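Putative nucleotide-diphospho-sugar transferase (PDB 3CGX) probably transfers a sugar from a nucleotide-diphosphate donor to an acceptor, although its substrates are unknown. Local coordinates at residues A[36-39]-A[40-43]; A[215-218]-A[219-222]; A[114-117]-A[118-122]; A[67-70]-A[71-75]; A[29-32]-A[33-37]. All coordinates share one frame; numbering follows the deposited sequence. Where two conformers were deposited one is given.

Contact 1 (A[36-39]-A[40-43])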
loop_
_atom_site.group_PDB
_atom_site.type_symbol
_atom_site.label_atom_id
_atom_site.label_comp_id
_atom_site.label_asym_id
_atom_site.label_seq_id
_atom_site.Cartn_x
_atom_site.Cartn_y
_atom_site.Cartn_z
ATOM N N TYR A 36 3.519 -7.164 10.266
ATOM C CA TYR A 36 2.603 -6.540 9.299
ATOM C C TYR A 36 1.657 -5.572 10.032
ATOM O O TYR A 36 1.390 -4.459 9.567
ATOM C CB TYR A 36 1.859 -7.606 8.442
ATOM C CG TYR A 36 0.807 -6.945 7.561
ATOM C CD1 TYR A 36 1.172 -6.123 6.501
ATOM C CD2 TYR A 36 -0.561 -7.122 7.819
ATOM C CE1 TYR A 36 0.197 -5.457 5.725
ATOM C CE2 TYR A 36 -1.528 -6.490 7.041
ATOM C CZ TYR A 36 -1.152 -5.645 6.012
ATOM O OH TYR A 36 -2.068 -4.983 5.234
ATOM N N ARG A 37 1.210 -5.970 11.218
ATOM C CA ARG A 37 0.354 -5.100 12.049
ATOM C C ARG A 37 1.037 -3.761 12.246
ATOM O O ARG A 37 0.433 -2.680 12.057
ATOM C CB ARG A 37 0.037 -5.792 13.360
ATOM C CG ARG A 37 -0.712 -4.954 14.362
ATOM C CD ARG A 37 -0.854 -5.698 15.699
ATOM N NE ARG A 37 -1.875 -6.709 15.573
ATOM C CZ ARG A 37 -3.167 -6.489 15.835
ATOM N NH1 ARG A 37 -3.553 -5.307 16.282
ATOM N NH2 ARG A 37 -4.061 -7.463 15.690
ATOM N N HIS A 38 2.325 -3.829 12.574
ATOM C CA HIS A 38 3.114 -2.611 12.773
ATOM C C HIS A 38 3.415 -1.838 11.484
ATOM O O HIS A 38 3.538 -0.586 11.547
ATOM C CB HIS A 38 4.381 -2.925 13.571
ATOM C CG HIS A 38 4.076 -3.116 15.021
ATOM N ND1 HIS A 38 3.990 -2.051 15.894
ATOM C CD2 HIS A 38 3.672 -4.209 15.711
ATOM C CE1 HIS A 38 3.632 -2.498 17.086
ATOM N NE2 HIS A 38 3.427 -3.802 17.001
ATOM N N PHE A 39 3.523 -2.536 10.359
ATOM C CA PHE A 39 3.723 -1.857 9.065
ATOM C C PHE A 39 2.542 -0.907 8.904
ATOM O O PHE A 39 2.694 0.278 8.566
ATOM C CB PHE A 39 3.670 -2.792 7.871
ATOM C CG PHE A 39 4.878 -3.705 7.690
ATOM C CD1 PHE A 39 5.855 -3.847 8.662
ATOM C CD2 PHE A 39 4.947 -4.522 6.576
ATOM C CE1 PHE A 39 6.902 -4.735 8.479
ATOM C CE2 PHE A 39 6.013 -5.428 6.395
ATOM C CZ PHE A 39 6.966 -5.530 7.385
ATOM N N VAL A 40 1.350 -1.453 9.152
ATOM C CA VAL A 40 0.110 -0.713 8.913
ATOM C C VAL A 40 -0.029 0.486 9.860
ATOM O O VAL A 40 -0.306 1.636 9.457
ATOM C CB VAL A 40 -1.162 -1.643 8.933
ATOM C CG1 VAL A 40 -2.430 -0.809 8.920
ATOM C CG2 VAL A 40 -1.158 -2.647 7.729
ATOM N N GLN A 41 0.159 0.215 11.140
ATOM C CA GLN A 41 0.155 1.286 12.146
ATOM C C GLN A 41 1.102 2.408 11.839
ATOM O O GLN A 41 0.753 3.575 11.944
ATOM C CB GLN A 41 0.495 0.746 13.535
ATOM C CG GLN A 41 -0.605 -0.089 14.078
ATOM C CD GLN A 41 -0.243 -0.794 15.363
ATOM O OE1 GLN A 41 -0.878 -1.773 15.689
ATOM N NE2 GLN A 41 0.795 -0.306 16.103
ATOM N N ASP A 42 2.326 2.072 11.494
ATOM C CA ASP A 42 3.307 3.086 11.198
ATOM C C ASP A 42 2.941 3.903 9.972
ATOM O O ASP A 42 3.070 5.142 9.987
ATOM C CB ASP A 42 4.719 2.494 10.994
ATOM C CG ASP A 42 5.309 1.901 12.272
ATOM O OD1 ASP A 42 4.775 2.166 13.343
ATOM O OD2 ASP A 42 6.280 1.139 12.168
HETATM N N MSE A 43 2.509 3.232 8.902
HETATM C CA MSE A 43 2.121 3.963 7.676
HETATM C C MSE A 43 0.931 4.888 7.936
HETATM O O MSE A 43 0.929 6.032 7.467
HETATM C CB MSE A 43 1.830 2.999 6.526
HETATM C CG MSE A 43 3.051 2.194 6.045
HETATM SE SE MSE A 43 2.605 1.048 4.586
HETATM C CE MSE A 43 2.436 2.442 3.195
HETATM O O HOH W 1 -1.969 -2.986 17.659
#
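Tyr36 and Val40, one helical turn apart, meet through a methyl group laid on a ring: Val40 CG2 sits over one face of the phenol in a CH-pi contact, 3.9 Å from the centroid of the Tyr36 ring. A branched residue suits this place because its other methyl, CG1, remains available to neighbouring elements. The Tyr36 hydroxyl is satisfied further off, by Ser111 OG and the backbone N of Lys12, and an imidazole molecule, probably from the crystallisation liquor, lies about 3 Å from this side chain. On the next flank, water 1 bridges two long polar side chains, accepting from Arg37 NH1 at 3.1 Å and donating to Gln41 OE1 at 2.6 Å. That same Gln41 oxygen also takes the indole N-H of Trp72. His38 ND1 and Asp42 OD1 share Ser214 OG, while Asp42 OD2 pairs with Thr215 OG1. Backbone acceptors are met by ordinary i to i+4 bonds, such as Gln41 N to Arg37 O at 3.0 Å and 175°, almost straight. Helix 29-47 presents Val40 and Met43 to strand 5-11, Val40 and Gln41 to helix 65-73, and His38 and Phe39 to helix 214-221.

Contact 2 (A[215-218]-A[219-222]); sequences TYAL and LREN
Thr215 O receives the backbone N-H of Leu219 at 3.0 Å, and the Leu219 side chain folds back beside it, with CG 3.4 Å from that Thr215 oxygen. The threonine hydroxyl is held by Asp42 of helix 29-47. At Tyr216 the ring, placed with CG anti to the backbone N (chi1 -171°), meets Arg220 at its edge: Arg220 NH1 lies in the ring plane, 3.8 Å from Tyr216 CD1, an edge contact rather than one over the face, with the guanidinium turned 61° from the ring. Helix 214-221 is amphipathic here, with Leu219 packed against helices 29-47 and 195-204 while Arg220 and Glu221 face outward. Ala217 is small enough for the guanidinium to pass over it; its CA lies under one face of the Arg220 group, and water 2 donates to Ala217 O at 2.9 Å and accepts a weak bond from Arg220 NH2. Leu218 lends its carbonyl to the last turn. This oxygen takes the side-chain amide of Asn222, with Asn222 ND2 to Leu218 O at 2.9 Å and 163°, besides a weak bond from Asn222 N. Asparagine suits this helix exit because its amide can serve both ways: Asn222 OD1 accepts from Lys31 NZ.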
loop_
_atom_site.group_PDB
_atom_site.type_symbol
_atom_site.label_atom_id
_atom_site.label_comp_id
_atom_site.label_asym_id
_atom_site.label_seq_id
_atom_site.Cartn_x
_atom_site.Cartn_y
_atom_site.Cartn_z
ATOM N N THR A 215 7.707 -0.462 13.946
ATOM C CA THR A 215 8.206 -1.567 13.138
ATOM C C THR A 215 9.703 -1.770 13.374
ATOM O O THR A 215 10.147 -2.896 13.692
ATOM C CB THR A 215 7.959 -1.382 11.639
ATOM O OG1 THR A 215 6.568 -1.426 11.425
ATOM C CG2 THR A 215 8.627 -2.555 10.762
ATOM N N TYR A 216 10.486 -0.693 13.252
ATOM C CA TYR A 216 11.936 -0.838 13.409
ATOM C C TYR A 216 12.286 -1.312 14.824
ATOM O O TYR A 216 13.250 -2.126 15.014
ATOM C CB TYR A 216 12.695 0.445 13.026
ATOM C CG TYR A 216 14.199 0.232 12.984
ATOM C CD1 TYR A 216 14.946 0.370 14.123
ATOM C CD2 TYR A 216 14.868 -0.118 11.796
ATOM C CE1 TYR A 216 16.288 0.177 14.118
ATOM C CE2 TYR A 216 16.233 -0.307 11.797
ATOM C CZ TYR A 216 16.922 -0.162 12.957
ATOM O OH TYR A 216 18.287 -0.341 12.990
ATOM N N ALA A 217 11.552 -0.832 15.829
ATOM C CA ALA A 217 11.773 -1.336 17.204
ATOM C C ALA A 217 11.623 -2.870 17.265
ATOM O O ALA A 217 12.392 -3.571 17.961
ATOM C CB ALA A 217 10.816 -0.656 18.246
ATOM N N LEU A 218 10.596 -3.405 16.625
ATOM C CA LEU A 218 10.412 -4.832 16.491
ATOM C C LEU A 218 11.550 -5.555 15.798
ATOM O O LEU A 218 11.917 -6.625 16.153
ATOM C CB LEU A 218 9.182 -5.117 15.681
ATOM C CG LEU A 218 8.016 -5.721 16.359
ATOM C CD1 LEU A 218 8.395 -6.999 17.074
ATOM C CD2 LEU A 218 7.641 -4.663 17.283
ATOM N N LEU A 219 12.047 -4.960 14.752
ATOM C CA LEU A 219 13.172 -5.531 13.991
ATOM C C LEU A 219 14.421 -5.619 14.852
ATOM O O LEU A 219 15.118 -6.619 14.837
ATOM C CB LEU A 219 13.475 -4.741 12.711
ATOM C CG LEU A 219 12.348 -4.556 11.671
ATOM C CD1 LEU A 219 12.773 -3.638 10.508
ATOM C CD2 LEU A 219 11.879 -5.873 11.140
ATOM N N ARG A 220 14.680 -4.557 15.617
ATOM C CA ARG A 220 15.840 -4.474 16.511
ATOM C C ARG A 220 15.760 -5.583 17.577
ATOM O O ARG A 220 16.763 -6.255 17.906
ATOM C CB ARG A 220 15.889 -3.038 17.096
ATOM C CG ARG A 220 17.145 -2.636 17.708
ATOM C CD ARG A 220 17.024 -1.154 17.954
ATOM N NE ARG A 220 15.935 -0.889 18.893
ATOM C CZ ARG A 220 15.113 0.161 18.841
ATOM N NH1 ARG A 220 15.219 1.058 17.862
ATOM N NH2 ARG A 220 14.162 0.293 19.764
ATOM N N GLU A 221 14.556 -5.800 18.100
ATOM C CA GLU A 221 14.316 -6.893 19.058
ATOM C C GLU A 221 14.634 -8.230 18.434
ATOM O O GLU A 221 15.061 -9.154 19.125
ATOM C CB GLU A 221 12.856 -6.984 19.526
ATOM C CG GLU A 221 12.400 -5.940 20.448
ATOM C CD GLU A 221 10.919 -6.105 20.813
ATOM O OE1 GLU A 221 10.343 -7.225 20.651
ATOM O OE2 GLU A 221 10.348 -5.090 21.267
ATOM N N ASN A 222 14.400 -8.311 17.126
ATOM C CA ASN A 222 14.602 -9.551 16.368
ATOM C C ASN A 222 15.938 -9.575 15.632
ATOM O O ASN A 222 16.156 -10.374 14.706
ATOM C CB ASN A 222 13.384 -9.799 15.449
ATOM C CG ASN A 222 12.193 -10.327 16.226
ATOM O OD1 ASN A 222 12.145 -11.502 16.540
ATOM N ND2 ASN A 222 11.254 -9.428 16.601
HETATM O O HOH W 2 13.672 -2.633 20.370
#

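Contact 3 (A[114-117]-A[118-122])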
loop_
_atom_site.group_PDB
_atom_site.type_symbol
_atom_site.label_atom_id
_atom_site.label_comp_id
_atom_site.label_asym_id
_atom_site.label_seq_id
_atom_site.Cartn_x
_atom_site.Cartn_y
_atom_site.Cartn_z
ATOM N N PRO A 114 6.492 -0.223 4.564
ATOM C CA PRO A 114 6.369 0.530 5.806
ATOM C C PRO A 114 7.289 1.710 5.933
ATOM O O PRO A 114 7.010 2.621 6.677
ATOM C CB PRO A 114 6.664 -0.520 6.866
ATOM C CG PRO A 114 7.515 -1.518 6.185
ATOM C CD PRO A 114 6.961 -1.608 4.829
ATOM N N ASP A 115 8.395 1.697 5.216
ATOM C CA ASP A 115 9.357 2.798 5.305
ATOM C C ASP A 115 9.152 3.877 4.236
ATOM O O ASP A 115 10.030 4.714 4.009
ATOM C CB ASP A 115 10.820 2.322 5.216
ATOM C CG ASP A 115 11.164 1.619 3.894
ATOM O OD1 ASP A 115 10.294 1.060 3.176
ATOM O OD2 ASP A 115 12.377 1.587 3.570
ATOM N N TYR A 116 8.042 3.810 3.515
ATOM C CA TYR A 116 7.854 4.736 2.434
ATOM C C TYR A 116 7.675 6.140 2.995
ATOM O O TYR A 116 6.825 6.347 3.842
ATOM C CB TYR A 116 6.621 4.399 1.618
ATOM C CG TYR A 116 6.587 5.096 0.267
ATOM C CD1 TYR A 116 7.397 4.655 -0.781
ATOM C CD2 TYR A 116 5.738 6.147 0.021
ATOM C CE1 TYR A 116 7.363 5.263 -2.029
ATOM C CE2 TYR A 116 5.691 6.745 -1.229
ATOM C CZ TYR A 116 6.507 6.305 -2.236
ATOM O OH TYR A 116 6.458 6.894 -3.499
ATOM N N PRO A 117 8.442 7.113 2.497
ATOM C CA PRO A 117 8.229 8.445 3.078
ATOM C C PRO A 117 6.906 9.107 2.671
ATOM O O PRO A 117 6.588 9.236 1.497
ATOM C CB PRO A 117 9.459 9.232 2.618
ATOM C CG PRO A 117 10.155 8.408 1.601
ATOM C CD PRO A 117 9.372 7.146 1.367
ATOM N N CYS A 118 6.164 9.526 3.686
ATOM C CA CYS A 118 4.858 10.126 3.486
ATOM C C CYS A 118 4.929 11.300 2.510
ATOM O O CYS A 118 4.034 11.459 1.695
ATOM C CB CYS A 118 4.164 10.519 4.815
ATOM S SG CYS A 118 4.927 11.740 5.975
ATOM N N GLU A 119 6.032 12.042 2.547
ATOM C CA GLU A 119 6.154 13.243 1.743
ATOM C C GLU A 119 6.092 12.864 0.284
ATOM O O GLU A 119 5.745 13.691 -0.536
ATOM C CB GLU A 119 7.406 14.081 2.050
ATOM C CG GLU A 119 8.743 13.350 2.050
ATOM C CD GLU A 119 9.141 12.813 3.386
ATOM O OE1 GLU A 119 8.303 12.192 4.055
ATOM O OE2 GLU A 119 10.325 12.984 3.746
ATOM N N LEU A 120 6.426 11.619 -0.070
ATOM C CA LEU A 120 6.316 11.214 -1.494
ATOM C C LEU A 120 4.858 10.997 -1.929
ATOM O O LEU A 120 4.495 11.186 -3.080
ATOM C CB LEU A 120 7.162 9.974 -1.819
ATOM C CG LEU A 120 8.679 10.234 -1.841
ATOM C CD1 LEU A 120 9.451 8.963 -2.201
ATOM C CD2 LEU A 120 8.989 11.358 -2.808
ATOM N N VAL A 121 4.039 10.628 -0.974
ATOM C CA VAL A 121 2.585 10.495 -1.200
ATOM C C VAL A 121 1.994 11.878 -1.403
ATOM O O VAL A 121 1.141 12.079 -2.297
ATOM C CB VAL A 121 1.885 9.805 -0.018
ATOM C CG1 VAL A 121 0.346 9.699 -0.268
ATOM C CG2 VAL A 121 2.477 8.431 0.205
ATOM N N GLN A 122 2.440 12.813 -0.564
ATOM C CA GLN A 122 2.066 14.217 -0.744
ATOM C C GLN A 122 2.567 14.752 -2.093
ATOM O O GLN A 122 1.854 15.439 -2.823
ATOM C CB GLN A 122 2.600 15.084 0.363
ATOM C CG GLN A 122 2.124 16.512 0.290
ATOM C CD GLN A 122 0.658 16.610 0.579
ATOM O OE1 GLN A 122 0.216 16.259 1.677
ATOM N NE2 GLN A 122 -0.118 17.063 -0.406
#
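The side chains of Tyr116 and Leu120 cross at about a right angle, the phenol reaching from the loop to the first turn of helix 118-127. With CG opposite the backbone nitrogen (chi1 -164°), the Tyr116 ring is brought alongside the helix, its CE2 3.6 Å from Leu120 CB. Val121 approaches differently: its CG2 methyl lies at the edge of the same ring, near its plane, 3.9 Å from Tyr116 CE2. The ring thus meets two consecutive helix residues, each through an aliphatic carbon. Pro117 and Leu120 run side by side and point the same way, so that Pro117 CG lies 3.9 Å from Leu120 CD1, while Pro117 CD covers part of one Tyr116 face. Glu119 bends back at chi2 (-91°) and places OE1 3.5 Å from Pro117 CB. In the backbone, Leu120 N donates to Pro117 O at 2.9 Å, a turn-like i to i+3 bond whose donor stands 47° out of the carbonyl plane. Beyond the segments, the Tyr116 ring meets Trp189 edge-to-face. The chemistry divides the tyrosine in two: rigid Pro117 and aliphatic Leu120 pack on its apolar part, whereas its hydroxyl, on a buried residue, is satisfied by a hydrogen bond with Tyr144 OH of strand 143-149.

Contact 4 (A[67-70]-A[71-75])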
loop_
_atom_site.group_PDB
_atom_site.type_symbol
_atom_site.label_atom_id
_atom_site.label_comp_id
_atom_site.label_asym_id
_atom_site.label_seq_id
_atom_site.Cartn_x
_atom_site.Cartn_y
_atom_site.Cartn_z
ATOM N N GLU A 67 -15.794 -3.779 13.460
ATOM C CA GLU A 67 -15.458 -3.411 14.830
ATOM C C GLU A 67 -14.028 -3.863 15.173
ATOM O O GLU A 67 -13.351 -3.269 16.034
ATOM C CB GLU A 67 -16.498 -3.967 15.813
ATOM C CG GLU A 67 -17.841 -3.304 15.717
ATOM C CD GLU A 67 -17.808 -1.814 16.042
ATOM O OE1 GLU A 67 -16.999 -1.405 16.901
ATOM O OE2 GLU A 67 -18.593 -1.055 15.418
ATOM N N LYS A 68 -13.543 -4.883 14.486
ATOM C CA LYS A 68 -12.147 -5.352 14.715
ATOM C C LYS A 68 -11.175 -4.254 14.257
ATOM O O LYS A 68 -10.214 -3.881 14.937
ATOM C CB LYS A 68 -11.851 -6.669 13.995
ATOM C CG LYS A 68 -12.233 -7.869 14.753
ATOM C CD LYS A 68 -11.941 -9.144 13.961
ATOM C CE LYS A 68 -10.460 -9.422 13.985
ATOM N NZ LYS A 68 -10.140 -10.830 13.636
ATOM N N PHE A 69 -11.512 -3.655 13.123
ATOM C CA PHE A 69 -10.740 -2.541 12.579
ATOM C C PHE A 69 -10.793 -1.299 13.460
ATOM O O PHE A 69 -9.773 -0.648 13.673
ATOM C CB PHE A 69 -11.132 -2.211 11.127
ATOM C CG PHE A 69 -10.324 -2.997 10.116
ATOM C CD1 PHE A 69 -9.005 -2.612 9.828
ATOM C CD2 PHE A 69 -10.828 -4.147 9.547
ATOM C CE1 PHE A 69 -8.219 -3.361 8.942
ATOM C CE2 PHE A 69 -10.042 -4.914 8.664
ATOM C CZ PHE A 69 -8.736 -4.510 8.361
ATOM N N LYS A 70 -11.981 -0.981 13.961
ATOM C CA LYS A 70 -12.138 0.185 14.855
ATOM C C LYS A 70 -11.333 -0.033 16.141
ATOM O O LYS A 70 -10.647 0.877 16.640
ATOM C CB LYS A 70 -13.630 0.503 15.155
ATOM C CG LYS A 70 -14.420 0.749 13.892
ATOM C CD LYS A 70 -15.768 1.452 14.012
ATOM C CE LYS A 70 -16.459 1.391 15.335
ATOM N NZ LYS A 70 -17.955 1.662 15.125
ATOM N N ALA A 71 -11.407 -1.240 16.690
ATOM C CA ALA A 71 -10.705 -1.548 17.935
ATOM C C ALA A 71 -9.193 -1.513 17.758
ATOM O O ALA A 71 -8.451 -1.244 18.692
ATOM C CB ALA A 71 -11.173 -2.905 18.524
ATOM N N TRP A 72 -8.745 -1.778 16.547
ATOM C CA TRP A 72 -7.303 -1.839 16.255
ATOM C C TRP A 72 -6.720 -0.451 15.936
ATOM O O TRP A 72 -5.849 0.044 16.653
ATOM C CB TRP A 72 -7.021 -2.814 15.106
ATOM C CG TRP A 72 -5.591 -2.780 14.583
ATOM C CD1 TRP A 72 -4.473 -2.473 15.287
ATOM C CD2 TRP A 72 -5.159 -3.081 13.259
ATOM N NE1 TRP A 72 -3.355 -2.541 14.483
ATOM C CE2 TRP A 72 -3.746 -2.918 13.230
ATOM C CE3 TRP A 72 -5.821 -3.447 12.088
ATOM C CZ2 TRP A 72 -2.998 -3.122 12.089
ATOM C CZ3 TRP A 72 -5.084 -3.643 10.938
ATOM C CH2 TRP A 72 -3.683 -3.480 10.944
ATOM N N LEU A 73 -7.240 0.151 14.873
ATOM C CA LEU A 73 -6.756 1.456 14.357
ATOM C C LEU A 73 -7.525 2.684 14.864
ATOM O O LEU A 73 -7.048 3.794 14.746
ATOM C CB LEU A 73 -6.709 1.423 12.825
ATOM C CG LEU A 73 -5.796 0.325 12.285
ATOM C CD1 LEU A 73 -5.931 0.172 10.787
ATOM C CD2 LEU A 73 -4.323 0.641 12.653
ATOM N N GLY A 74 -8.666 2.486 15.500
ATOM C CA GLY A 74 -9.405 3.597 16.098
ATOM C C GLY A 74 -10.728 3.857 15.439
ATOM O O GLY A 74 -10.857 3.712 14.220
ATOM N N PRO A 75 -11.698 4.297 16.231
ATOM C CA PRO A 75 -13.037 4.488 15.712
ATOM C C PRO A 75 -13.220 5.756 14.873
ATOM O O PRO A 75 -14.278 5.937 14.285
ATOM C CB PRO A 75 -13.887 4.562 16.988
ATOM C CG PRO A 75 -12.938 5.209 18.001
ATOM C CD PRO A 75 -11.586 4.681 17.653
#
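At the edge of the Trp72 indole, near its plane, comes Phe69 CE1, while Leu73 CG lies over one indole face, 3.6 Å above the plane and offset toward the rim. Phe69 and Trp72 belong to helix 65-73, the crossover helix of a beta-alpha-beta unit formed with strands 53-58 and 78-81. Their side chains lie side by side and point the same way, with the six-membered rings 42° apart in plane and 5.9 Å between centroids; the pair is oblique, its nearest atoms being Phe69 CE1 and Trp72 CZ3 at 3.7 Å. At the edge of the Phe69 ring lies Leu73 CD1, 4.3 Å from Phe69 CD1. Large apolar groups suit this side of the helix because further aromatic rings gather there: Tyr58 stacks on Phe69, and Tyr13 meets Phe69 edge-to-face. Trp72 combines ring packing with a polar edge, its NE1 being held by Gln41 and its ring by Arg37 in a cation-pi contact.

Near the C-terminal end the backbone bonds become less regular. Leu73 N still donates well to Phe69 O at 2.9 Å, but Trp72 N makes only weak bonds to Lys68 O and Phe69 O. Gly74 then leaves the helix with positive phi (114°), a conformation glycine tolerates since it has no CB to collide with the preceding carbonyl, and its N makes a weak bond to Lys70 O at 2.8 Å. Within segment 67-70, the Lys70 chain bends at chi3 (-23°) and its NZ meets Glu67 OE2 on the syn side in a salt bridge of 2.8 Å.

Contact 5 (A[29-32]-A[33-37]); sequences NDKA and AMLYR
Leu35 folds back on Lys31, the residue one turn earlier, in the opening turns of helix 29-47, an ordinary alpha-helix. Its backbone hydrogen bonds follow the i to i+4 pattern. Ala33 N reaches Asn29 O at 3.0 Å, Met34 N reaches Asp30 O at the same length with a more bent angle of 145°, and Tyr36 N reaches Ala32 O at 3.1 Å. Within the second segment, Arg37 N continues the series to Ala33 O.

Apolar packing between the side chains of the two segments is slight, because side chains here radiate from the helix to different neighbours. Ala32 and Ala33 suit their buried positions by being small: Ala32 lets helix 21-27 come close through Leu23 and Val27, and Ala33 lies against Val19 of a loop. Leu35, larger and branched, fills the space between helices 21-27 and 214-221, touching Leu23, Leu218 and Leu219. Met34, present as selenomethionine, bends at chi2 and chi3, leaving its selenium on the exposed side of the helix.

The polar end of Lys31 finds its partner outside the segments, its NZ being held by Asn222, just past helix 214-221. The aliphatic part of the lysine runs beside Leu35, where Lys31 CG and Leu35 CD1 approach to 4.3 Å, while Leu35 CG rests 3.4 Å from Lys31 O.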
loop_
_atom_site.group_PDB
_atom_site.type_symbol
_atom_site.label_atom_id
_atom_site.label_comp_id
_atom_site.label_asym_id
_atom_site.label_seq_id
_atom_site.Cartn_x
_atom_site.Cartn_y
_atom_site.Cartn_z
ATOM N N ASN A 29 4.296 -17.640 12.012
ATOM C CA ASN A 29 3.106 -16.895 11.586
ATOM C C ASN A 29 2.723 -15.776 12.527
ATOM O O ASN A 29 2.313 -14.708 12.067
ATOM C CB ASN A 29 1.896 -17.839 11.386
ATOM C CG ASN A 29 1.923 -18.532 10.061
ATOM O OD1 ASN A 29 2.779 -18.229 9.210
ATOM N ND2 ASN A 29 0.953 -19.477 9.848
ATOM N N ASP A 30 2.862 -15.983 13.833
ATOM C CA ASP A 30 2.482 -14.922 14.782
ATOM C C ASP A 30 3.356 -13.677 14.602
ATOM O O ASP A 30 2.850 -12.549 14.604
ATOM C CB ASP A 30 2.565 -15.360 16.248
ATOM C CG ASP A 30 1.464 -16.359 16.640
ATOM O OD1 ASP A 30 0.509 -16.568 15.878
ATOM O OD2 ASP A 30 1.564 -16.957 17.728
ATOM N N LYS A 31 4.663 -13.886 14.500
ATOM C CA LYS A 31 5.607 -12.769 14.341
ATOM C C LYS A 31 5.436 -12.056 12.994
ATOM O O LYS A 31 5.581 -10.828 12.942
ATOM C CB LYS A 31 7.050 -13.262 14.501
ATOM C CG LYS A 31 8.111 -12.156 14.567
ATOM C CD LYS A 31 9.383 -12.647 15.147
ATOM C CE LYS A 31 9.230 -12.840 16.635
ATOM N NZ LYS A 31 10.421 -13.442 17.180
ATOM N N ALA A 32 5.173 -12.833 11.925
ATOM C CA ALA A 32 4.978 -12.261 10.574
ATOM C C ALA A 32 3.759 -11.347 10.623
ATOM O O ALA A 32 3.787 -10.233 10.081
ATOM C CB ALA A 32 4.782 -13.344 9.506
ATOM N N ALA A 33 2.706 -11.798 11.303
ATOM C CA ALA A 33 1.483 -10.990 11.438
ATOM C C ALA A 33 1.680 -9.756 12.348
ATOM O O ALA A 33 1.141 -8.675 12.047
ATOM C CB ALA A 33 0.283 -11.844 11.901
HETATM N N MSE A 34 2.510 -9.866 13.384
HETATM C CA MSE A 34 2.787 -8.754 14.285
HETATM C C MSE A 34 3.575 -7.689 13.526
HETATM O O MSE A 34 3.303 -6.476 13.645
HETATM C CB MSE A 34 3.578 -9.211 15.536
HETATM C CG MSE A 34 3.932 -8.122 16.452
HETATM SE SE MSE A 34 2.322 -7.343 17.317
HETATM C CE MSE A 34 1.263 -8.997 17.573
ATOM N N LEU A 35 4.530 -8.140 12.725
ATOM C CA LEU A 35 5.316 -7.214 11.886
ATOM C C LEU A 35 4.406 -6.438 10.939
ATOM O O LEU A 35 4.499 -5.202 10.835
ATOM C CB LEU A 35 6.428 -7.921 11.124
ATOM C CG LEU A 35 7.632 -8.329 11.940
ATOM C CD1 LEU A 35 8.393 -9.476 11.245
ATOM C CD2 LEU A 35 8.558 -7.044 12.213
ATOM N N TYR A 36 3.519 -7.164 10.266
ATOM C CA TYR A 36 2.603 -6.540 9.299
ATOM C C TYR A 36 1.657 -5.572 10.032
ATOM O O TYR A 36 1.390 -4.459 9.567
ATOM C CB TYR A 36 1.859 -7.606 8.442
ATOM C CG TYR A 36 0.807 -6.945 7.561
ATOM C CD1 TYR A 36 1.172 -6.123 6.501
ATOM C CD2 TYR A 36 -0.561 -7.122 7.819
ATOM C CE1 TYR A 36 0.197 -5.457 5.725
ATOM C CE2 TYR A 36 -1.528 -6.490 7.041
ATOM C CZ TYR A 36 -1.152 -5.645 6.012
ATOM O OH TYR A 36 -2.068 -4.983 5.234
ATOM N N ARG A 37 1.210 -5.970 11.218
ATOM C CA ARG A 37 0.354 -5.100 12.049
ATOM C C ARG A 37 1.037 -3.761 12.246
ATOM O O ARG A 37 0.433 -2.680 12.057
ATOM C CB ARG A 37 0.037 -5.792 13.360
ATOM C CG ARG A 37 -0.712 -4.954 14.362
ATOM C CD ARG A 37 -0.854 -5.698 15.699
ATOM N NE ARG A 37 -1.875 -6.709 15.573
ATOM C CZ ARG A 37 -3.167 -6.489 15.835
ATOM N NH1 ARG A 37 -3.553 -5.307 16.282
ATOM N NH2 ARG A 37 -4.061 -7.463 15.690
#

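Contacts 5 and 1 are successive pieces of helix 29-47, sharing Tyr36 and Arg37, with centres 10 Å apart. Contact 4 follows on helix 65-73, then contact 3 at the start of helix 118-127, and finally contact 2 on helix 214-221 near the end of the chain. Contact 1 touches contacts 2, 3 and 4, meeting contacts 2 and 4 through polar side chains as well as packing, and contact 3 through apolar packing. Contacts 2 and 4, about 24 Å apart between centres, do not touch. Helix 29-47 thus links a crossover helix of the mixed sheet to a C-terminal helix, consistent with one compact GT-A-like domain.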